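Peptidoglycan D,D-transpeptidase FtsI (Yersinia pestis, PDB 6SYN) probably cross-links peptidoglycan as the D,D-transpeptidase of the division septum and carries a penicillin-derived ligand in its active site. Local coordinates at residues 274-279 / 307-312; 297-302 / 415-419. One frame throughout, in Å; residues are numbered along the deposited sequence.

Contact 1 of 2, residues 274-279 / 307-312; sequences LNTLPY and VGVSKL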
# COMPACT_ATOMS: atom_id res chain seq x y z
N LEU A 274 -14.75 -27.39 -17.27
CA LEU A 274 -15.23 -26.45 -18.33
C LEU A 274 -14.30 -26.51 -19.54
O LEU A 274 -13.07 -26.60 -19.35
CB LEU A 274 -15.30 -25.03 -17.75
CG LEU A 274 -16.62 -24.64 -17.10
CD1 LEU A 274 -16.96 -25.57 -15.95
CD2 LEU A 274 -16.60 -23.20 -16.61
N ASN A 275 -14.88 -26.47 -20.74
CA ASN A 275 -14.16 -26.22 -22.02
C ASN A 275 -13.51 -24.83 -21.93
O ASN A 275 -14.26 -23.85 -21.75
CB ASN A 275 -15.11 -26.35 -23.22
CG ASN A 275 -14.43 -26.11 -24.55
OD1 ASN A 275 -13.92 -25.01 -24.82
ND2 ASN A 275 -14.42 -27.12 -25.41
N THR A 276 -12.18 -24.75 -22.03
CA THR A 276 -11.39 -23.50 -21.85
C THR A 276 -10.73 -23.10 -23.17
O THR A 276 -9.79 -22.28 -23.13
CB THR A 276 -10.41 -23.66 -20.68
OG1 THR A 276 -9.81 -24.95 -20.78
CG2 THR A 276 -11.08 -23.49 -19.34
N LEU A 277 -11.24 -23.60 -24.30
CA LEU A 277 -10.75 -23.25 -25.66
C LEU A 277 -11.16 -21.81 -25.99
O LEU A 277 -12.12 -21.30 -25.43
CB LEU A 277 -11.32 -24.24 -26.68
CG LEU A 277 -10.79 -25.66 -26.57
CD1 LEU A 277 -11.65 -26.63 -27.36
CD2 LEU A 277 -9.34 -25.74 -27.02
N PRO A 278 -10.45 -21.13 -26.91
CA PRO A 278 -10.82 -19.77 -27.32
C PRO A 278 -12.24 -19.76 -27.89
O PRO A 278 -12.58 -20.69 -28.60
CB PRO A 278 -9.80 -19.42 -28.41
CG PRO A 278 -8.63 -20.33 -28.14
CD PRO A 278 -9.25 -21.61 -27.62
N TYR A 279 -13.04 -18.74 -27.54
CA TYR A 279 -14.41 -18.54 -28.08
C TYR A 279 -14.69 -17.04 -28.19
O TYR A 279 -13.83 -16.22 -27.77
CB TYR A 279 -15.45 -19.28 -27.23
CG TYR A 279 -15.87 -18.61 -25.95
CD1 TYR A 279 -14.96 -18.36 -24.93
CD2 TYR A 279 -17.20 -18.28 -25.72
CE1 TYR A 279 -15.36 -17.77 -23.74
CE2 TYR A 279 -17.61 -17.69 -24.54
CZ TYR A 279 -16.68 -17.43 -23.54
OH TYR A 279 -17.08 -16.86 -22.37
N VAL A 307 -11.08 -17.61 -20.02
CA VAL A 307 -12.23 -18.32 -20.65
C VAL A 307 -13.07 -18.95 -19.54
O VAL A 307 -14.31 -18.75 -19.53
CB VAL A 307 -11.79 -19.37 -21.69
CG1 VAL A 307 -12.91 -20.34 -22.02
CG2 VAL A 307 -11.24 -18.74 -22.95
N GLY A 308 -12.39 -19.69 -18.64
CA GLY A 308 -12.97 -20.37 -17.46
C GLY A 308 -13.90 -19.46 -16.69
O GLY A 308 -15.08 -19.82 -16.55
N VAL A 309 -13.40 -18.30 -16.23
CA VAL A 309 -14.17 -17.33 -15.38
C VAL A 309 -15.20 -16.58 -16.24
O VAL A 309 -16.26 -16.22 -15.69
CB VAL A 309 -13.26 -16.34 -14.62
CG1 VAL A 309 -12.43 -17.05 -13.56
CG2 VAL A 309 -12.37 -15.51 -15.53
N SER A 310 -14.90 -16.33 -17.52
CA SER A 310 -15.85 -15.66 -18.46
C SER A 310 -17.08 -16.55 -18.63
O SER A 310 -18.21 -16.01 -18.66
CB SER A 310 -15.21 -15.36 -19.80
OG SER A 310 -15.25 -16.51 -20.64
N LYS A 311 -16.89 -17.86 -18.72
CA LYS A 311 -18.00 -18.82 -18.90
C LYS A 311 -18.82 -18.87 -17.60
O LYS A 311 -20.05 -19.04 -17.71
CB LYS A 311 -17.49 -20.18 -19.36
CG LYS A 311 -17.21 -20.26 -20.86
CD LYS A 311 -16.55 -21.53 -21.31
CE LYS A 311 -16.39 -21.60 -22.81
NZ LYS A 311 -16.26 -22.99 -23.30
N LEU A 312 -18.18 -18.69 -16.44
CA LEU A 312 -18.86 -18.73 -15.11
C LEU A 312 -19.71 -17.46 -14.92
O LEU A 312 -20.88 -17.59 -14.52
CB LEU A 312 -17.81 -18.86 -13.99
CG LEU A 312 -17.03 -20.17 -13.95
CD1 LEU A 312 -16.05 -20.19 -12.78
CD2 LEU A 312 -17.95 -21.38 -13.88
O HOH W 1 -14.43 -22.61 -25.36

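Contact 2 of 2, residues 297-302 / 415-419; sequences VTGILQ and MMESV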
# COMPACT_ATOMS: atom_id res chain seq x y z
N VAL A 297 -12.54 -26.50 -11.98
CA VAL A 297 -12.78 -25.20 -11.28
C VAL A 297 -11.50 -24.81 -10.52
O VAL A 297 -11.10 -23.63 -10.60
CB VAL A 297 -14.01 -25.26 -10.35
CG1 VAL A 297 -14.14 -24.02 -9.49
CG2 VAL A 297 -15.29 -25.48 -11.15
N THR A 298 -10.87 -25.77 -9.84
CA THR A 298 -9.53 -25.62 -9.23
C THR A 298 -8.56 -25.13 -10.31
O THR A 298 -7.87 -24.12 -10.08
CB THR A 298 -9.07 -26.94 -8.59
OG1 THR A 298 -10.18 -27.50 -7.89
CG2 THR A 298 -7.90 -26.77 -7.65
N GLY A 299 -8.53 -25.82 -11.45
CA GLY A 299 -7.67 -25.53 -12.60
C GLY A 299 -7.82 -24.09 -13.10
O GLY A 299 -6.80 -23.52 -13.53
N ILE A 300 -9.03 -23.54 -13.04
CA ILE A 300 -9.35 -22.16 -13.52
C ILE A 300 -8.59 -21.13 -12.67
O ILE A 300 -8.05 -20.17 -13.27
CB ILE A 300 -10.88 -21.94 -13.55
CG1 ILE A 300 -11.49 -22.79 -14.67
CG2 ILE A 300 -11.25 -20.47 -13.69
CD1 ILE A 300 -12.94 -23.16 -14.45
N LEU A 301 -8.49 -21.31 -11.36
CA LEU A 301 -7.71 -20.41 -10.47
C LEU A 301 -6.21 -20.76 -10.55
O LEU A 301 -5.39 -19.83 -10.46
CB LEU A 301 -8.24 -20.51 -9.03
CG LEU A 301 -9.70 -20.08 -8.84
CD1 LEU A 301 -10.16 -20.38 -7.43
CD2 LEU A 301 -9.89 -18.61 -9.15
N GLN A 302 -5.88 -22.04 -10.74
CA GLN A 302 -4.49 -22.59 -10.79
C GLN A 302 -3.75 -22.06 -12.03
O GLN A 302 -2.58 -21.68 -11.88
CB GLN A 302 -4.55 -24.12 -10.85
CG GLN A 302 -3.19 -24.81 -10.91
CD GLN A 302 -3.28 -26.21 -11.49
OE1 GLN A 302 -4.00 -26.46 -12.45
NE2 GLN A 302 -2.54 -27.13 -10.91
N MET A 415 -8.82 -24.38 -2.98
CA MET A 415 -8.54 -24.26 -4.44
C MET A 415 -7.35 -23.31 -4.68
O MET A 415 -6.53 -23.60 -5.57
CB MET A 415 -9.75 -23.71 -5.20
CG MET A 415 -10.77 -24.77 -5.56
SD MET A 415 -12.27 -24.02 -6.21
CE MET A 415 -13.33 -25.46 -6.31
N MET A 416 -7.26 -22.22 -3.91
CA MET A 416 -6.23 -21.16 -4.10
C MET A 416 -4.84 -21.66 -3.70
O MET A 416 -3.86 -20.99 -4.07
CB MET A 416 -6.60 -19.90 -3.31
CG MET A 416 -7.69 -19.08 -3.99
SD MET A 416 -8.62 -18.07 -2.82
CE MET A 416 -7.43 -16.78 -2.44
N GLU A 417 -4.74 -22.80 -2.99
CA GLU A 417 -3.46 -23.44 -2.59
C GLU A 417 -2.72 -23.93 -3.84
O GLU A 417 -1.48 -24.05 -3.80
CB GLU A 417 -3.70 -24.63 -1.67
CG GLU A 417 -4.31 -24.23 -0.34
CD GLU A 417 -4.01 -25.17 0.81
OE1 GLU A 417 -4.95 -25.48 1.56
OE2 GLU A 417 -2.85 -25.57 0.96
N SER A 418 -3.49 -24.22 -4.89
CA SER A 418 -3.04 -24.74 -6.20
C SER A 418 -2.10 -23.76 -6.90
O SER A 418 -1.29 -24.21 -7.73
CB SER A 418 -4.25 -25.03 -7.05
OG SER A 418 -3.90 -25.82 -8.17
N VAL A 419 -2.21 -22.46 -6.61
CA VAL A 419 -1.51 -21.38 -7.37
C VAL A 419 -0.02 -21.40 -6.99
O VAL A 419 0.80 -21.15 -7.89
CB VAL A 419 -2.19 -20.01 -7.14
CG1 VAL A 419 -1.48 -18.88 -7.86
CG2 VAL A 419 -3.65 -20.06 -7.55

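Contact 1 of 2, residues 274-279 / 307-312
Lys311 runs over one face of the Tyr279 ring on its way to an oxygen-lined site on the turn that follows strand 273-275. The evidence for the CH-pi contact is position: CE of Lys311 stands 4.1 Å from the centroid of the Tyr279 ring, 10° off its normal. Extended beyond CG, the chain then rises from the face, nearly along the ring normal, and takes Lys311 NZ to Asn275 O, 2.7 Å away and well above that carbonyl's plane. A longer, weak bond joins NZ to Asn275 OD1, and a water accepting from NZ donates to OD1 and to Leu277 O. Asn275 OD1 also accepts from Leu277 N at 3.1 Å, the bond that defines an Asx turn. At the edge of the ring and in its plane, Tyr279 OH donates to Ser310 OG (2.5 Å), which passes the chain on to Val307 O. CG1 of Val307 fills the bend, 3.5 Å from Thr276 CA. Farther along, Leu274 CD2 meets Leu312 CD2. Helix 306-314 packs on this turn and, through Val307 and Ser310, on Ile286 of strand 284-286, while Val309 and Leu312 reach helix 255-264; strand 273-275 pairs with strand 294-296.

Contact 2 of 2, residues 297-302 / 415-419
Thr298 O is gripped by two N-H groups of its own helix, Gln302 N at 3.0 Å and, more weakly, Leu301 N. These bonds belong to the first turn of helix 297-303, and the residues they tie together supply most of the surface met by residues 415-419. Between the two segments the evidence is of van der Waals packing. Met415 does most of it: CG lies beside the backbone N and the chain is extended beyond, which lays the thioether obliquely across the start of the opposing helix. Met415 CE reaches Val297 CG1 at 3.6 Å, while the sulfur passes the same methyl slightly farther off. Midway along the side chain, Met415 CG is 3.6 Å from Thr298 OG1. Nearer the backbone, Leu301 CD1 touches Met415 CB (4.0 Å) and comes within looser range of Met416 CG. At the other end, Ser418 OG lies against the aliphatic part of Gln302, CB and CG; its approach to Gln302 NE2 has too poor an angle for a hydrogen bond. Val419 completes the seam, its CG2 resting 3.4 Å from Leu301 O. Val297, Leu301 and Met415 all also touch Val259 of helix 255-264, which follows Ser252, the pocket residue that is probably the nucleophile of an SxxK motif. Met416, whose CB points away from residues 297-302, packs on Tyr377 and Ile380 of helix 370-381, and Val419 touches Ile438 of strand 437-446. Joining the helix that leads to Ser304 and Asn306 with the last residues of helix 406-416 and the 3-10 turn and loop that follow, this packing is consistent with the helical part of the penicillin-binding transpeptidase domain, where the helix after the SxxK serine is central.

Contacts 1 and 2 have centres 15 Å apart and meet through the successive helices 297-303 and 306-314. The join is apolar: Val309 CG1 lies 3.6 Å from Ile300 CG2, and Gly308 CA packs against Ile300 CG1. Ser304 lies in the short link between these helices and Asn306 starts helix 306-314; both line the ligand pocket and match the SxN pattern of penicillin-binding enzymes. Val309 of segment 307-312 and Leu301 of contact 2 both touch Lys255, another pocket residue. Neither contact lines the pocket directly: the side chain of Val419 is about 7 Å from the bound ligand, that of Ser310 about 10 Å.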